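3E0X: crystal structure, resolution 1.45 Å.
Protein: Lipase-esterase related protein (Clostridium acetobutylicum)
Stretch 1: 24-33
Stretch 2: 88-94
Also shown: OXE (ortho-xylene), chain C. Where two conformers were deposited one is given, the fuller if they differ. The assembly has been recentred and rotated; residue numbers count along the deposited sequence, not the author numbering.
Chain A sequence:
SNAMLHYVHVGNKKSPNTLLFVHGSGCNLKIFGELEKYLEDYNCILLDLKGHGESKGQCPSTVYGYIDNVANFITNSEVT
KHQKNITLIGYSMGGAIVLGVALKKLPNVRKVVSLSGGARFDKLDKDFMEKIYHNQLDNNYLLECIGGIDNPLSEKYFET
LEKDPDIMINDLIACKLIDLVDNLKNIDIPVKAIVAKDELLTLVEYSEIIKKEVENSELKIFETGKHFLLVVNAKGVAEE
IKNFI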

# COMPACT_ATOMS: atom_id res chain seq x y z
N GLY A 24 3.94 0.50 -1.94
CA GLY A 24 4.55 1.01 -0.72
C GLY A 24 5.93 1.59 -0.90
O GLY A 24 6.34 2.00 -2.01
N SER A 25 6.65 1.66 0.22
CA SER A 25 7.93 2.33 0.29
C SER A 25 8.95 1.68 -0.62
O SER A 25 9.13 0.45 -0.58
CB SER A 25 8.46 2.23 1.71
OG SER A 25 7.51 2.79 2.58
N GLY A 26 9.58 2.49 -1.46
CA GLY A 26 10.74 2.01 -2.21
C GLY A 26 10.39 0.99 -3.29
O GLY A 26 11.29 0.33 -3.85
N CYS A 27 9.11 0.82 -3.58
CA CYS A 27 8.74 -0.10 -4.66
C CYS A 27 7.85 0.59 -5.67
O CYS A 27 7.90 1.79 -5.79
CB CYS A 27 8.22 -1.43 -4.15
SG CYS A 27 6.84 -1.35 -3.05
N ASN A 28 7.12 -0.19 -6.45
CA ASN A 28 6.30 0.34 -7.54
C ASN A 28 5.17 -0.65 -7.79
O ASN A 28 5.00 -1.61 -7.04
CB ASN A 28 7.18 0.52 -8.78
CG ASN A 28 8.06 -0.68 -9.02
OD1 ASN A 28 7.57 -1.79 -9.25
ND2 ASN A 28 9.37 -0.46 -8.96
N LEU A 29 4.37 -0.43 -8.84
CA LEU A 29 3.19 -1.29 -9.03
C LEU A 29 3.55 -2.76 -9.28
O LEU A 29 2.70 -3.63 -9.14
CB LEU A 29 2.31 -0.75 -10.19
CG LEU A 29 2.94 -0.72 -11.58
CD1 LEU A 29 2.85 -2.07 -12.29
CD2 LEU A 29 2.27 0.35 -12.46
N LYS A 30 4.81 -3.02 -9.66
CA LYS A 30 5.28 -4.38 -9.94
C LYS A 30 5.15 -5.31 -8.73
O LYS A 30 5.10 -6.54 -8.87
CB LYS A 30 6.74 -4.35 -10.43
CG LYS A 30 6.95 -3.58 -11.75
CD LYS A 30 8.45 -3.43 -12.12
CE LYS A 30 9.28 -2.69 -11.05
NZ LYS A 30 10.78 -2.67 -11.23
N ILE A 31 5.10 -4.73 -7.53
CA ILE A 31 5.07 -5.52 -6.30
C ILE A 31 3.76 -6.31 -6.17
O ILE A 31 3.70 -7.29 -5.42
CB ILE A 31 5.29 -4.61 -5.04
CG1 ILE A 31 5.78 -5.45 -3.84
CG2 ILE A 31 4.02 -3.77 -4.69
CD1 ILE A 31 7.15 -6.09 -4.02
N PHE A 32 2.74 -5.87 -6.92
CA PHE A 32 1.42 -6.54 -6.92
C PHE A 32 1.29 -7.67 -7.94
O PHE A 32 0.21 -8.18 -8.15
CB PHE A 32 0.33 -5.48 -7.14
CG PHE A 32 0.12 -4.55 -5.97
CD1 PHE A 32 -0.39 -5.04 -4.78
CD2 PHE A 32 0.43 -3.20 -6.08
CE1 PHE A 32 -0.63 -4.17 -3.69
CE2 PHE A 32 0.18 -2.33 -5.02
CZ PHE A 32 -0.33 -2.83 -3.81
N GLY A 33 2.41 -8.08 -8.54
CA GLY A 33 2.39 -9.02 -9.65
C GLY A 33 1.76 -10.36 -9.33
O GLY A 33 1.16 -10.99 -10.20
N LEU A 88 -9.92 0.84 -2.70
CA LEU A 88 -8.49 1.12 -2.68
C LEU A 88 -7.78 0.00 -1.93
O LEU A 88 -8.25 -0.45 -0.88
CB LEU A 88 -8.20 2.44 -1.96
CG LEU A 88 -8.95 3.67 -2.46
CD1 LEU A 88 -8.51 4.88 -1.60
CD2 LEU A 88 -8.70 3.90 -3.94
N ILE A 89 -6.66 -0.45 -2.50
CA ILE A 89 -5.83 -1.49 -1.91
C ILE A 89 -4.46 -0.88 -1.72
O ILE A 89 -3.78 -0.65 -2.72
CB ILE A 89 -5.70 -2.70 -2.91
CG1 ILE A 89 -7.08 -3.23 -3.34
CG2 ILE A 89 -4.80 -3.78 -2.34
CD1 ILE A 89 -7.86 -3.91 -2.24
N GLY A 90 -4.06 -0.62 -0.48
CA GLY A 90 -2.78 0.03 -0.25
C GLY A 90 -1.85 -0.87 0.54
O GLY A 90 -2.24 -1.41 1.58
N TYR A 91 -0.62 -1.02 0.05
CA TYR A 91 0.37 -1.85 0.72
C TYR A 91 1.46 -1.02 1.36
O TYR A 91 1.95 -0.09 0.73
CB TYR A 91 1.02 -2.73 -0.37
CG TYR A 91 2.32 -3.41 0.01
CD1 TYR A 91 2.41 -4.25 1.13
CD2 TYR A 91 3.47 -3.22 -0.75
CE1 TYR A 91 3.60 -4.92 1.48
CE2 TYR A 91 4.69 -3.84 -0.40
CZ TYR A 91 4.75 -4.70 0.70
OH TYR A 91 5.92 -5.34 1.03
N SER A 92 1.88 -1.38 2.59
CA SER A 92 3.01 -0.71 3.21
C SER A 92 2.67 0.79 3.36
O SER A 92 1.59 1.12 3.88
CB SER A 92 4.29 -1.06 2.40
OG SER A 92 5.33 -0.09 2.43
N MSE A 93 3.56 1.68 2.94
CA MSE A 93 3.25 3.11 2.93
C MSE A 93 1.89 3.39 2.24
O MSE A 93 1.14 4.31 2.66
CB MSE A 93 4.35 3.91 2.22
CG MSE A 93 4.11 5.43 2.25
SE MSE A 93 5.60 6.36 1.40
CE MSE A 93 5.31 5.67 -0.40
N GLY A 94 1.57 2.60 1.22
CA GLY A 94 0.29 2.70 0.50
C GLY A 94 -0.90 2.50 1.42
O GLY A 94 -1.97 3.02 1.13
C1 OXE C . 8.71 -2.08 2.30
C2 OXE C . 8.30 -2.35 0.90
C3 OXE C . 9.05 -3.22 0.11
C4 OXE C . 10.19 -3.82 0.67
C5 OXE C . 10.59 -3.55 1.98
C6 OXE C . 9.85 -2.69 2.81
C1' OXE C . 7.86 -1.16 3.14
C2' OXE C . 7.08 -1.69 0.35
O HOH W 1 7.50 1.09 4.77

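Stretch 1 is mostly loop, with a short 3-10 segment at residues 29-31. Stretch 2 continues a strand that begins earlier in the chain, runs on toward Tyr 91, passes Ser 92, and enters a helix that continues later. The nearest CA atoms across the stretches are those of Gly 24 and Met 93, 4.4 Å apart.

Gly 24 fits tightly here. Gly 24 CA lies 3.2 Å from Tyr 91 O and 3.4 Å from Ser 92 OG. A CB would point toward stretch 2 and clash with both atoms. Gly 24 also opens a type II beta turn that ends at Cys 27. Gly 26, at a positive phi of 70°, suits that turn.

One direct hydrogen bond joins the stretches. Ser 25 N donates to Ser 92 OG at 3.1 Å, and the N-H points nearly straight at the acceptor. The position of Ser 92 OG is less certain, because it sits too close to the xylene in the model. Water 1 adds a bridge. It lies 2.8 Å from Ser 25 OG and makes a weak hydrogen bond to Ser 92 OG at 3.4 Å.

The remaining contacts are largely apolar and centre on Tyr 91. Tyr 91 CE2 meets Ile 31 CG1 at 4.0 Å. Cys 27 SG approaches the edge of the same ring, 4.2 Å from Tyr 91 CE2. This is a sulfur-aromatic contact. Phe 32 reaches in from a sideways CA-to-CB bond, so that its CZ lies 3.7 Å from Tyr 91 CB. Phe 32 CE1 is 4.4 Å from Ile 89 CG2. These contacts hold by van der Waals packing.

Ortho-xylene touches both stretches. Its methyl C2' lies 3.3 Å from Tyr 91 CE2 and 3.4 Å from Cys 27 SG.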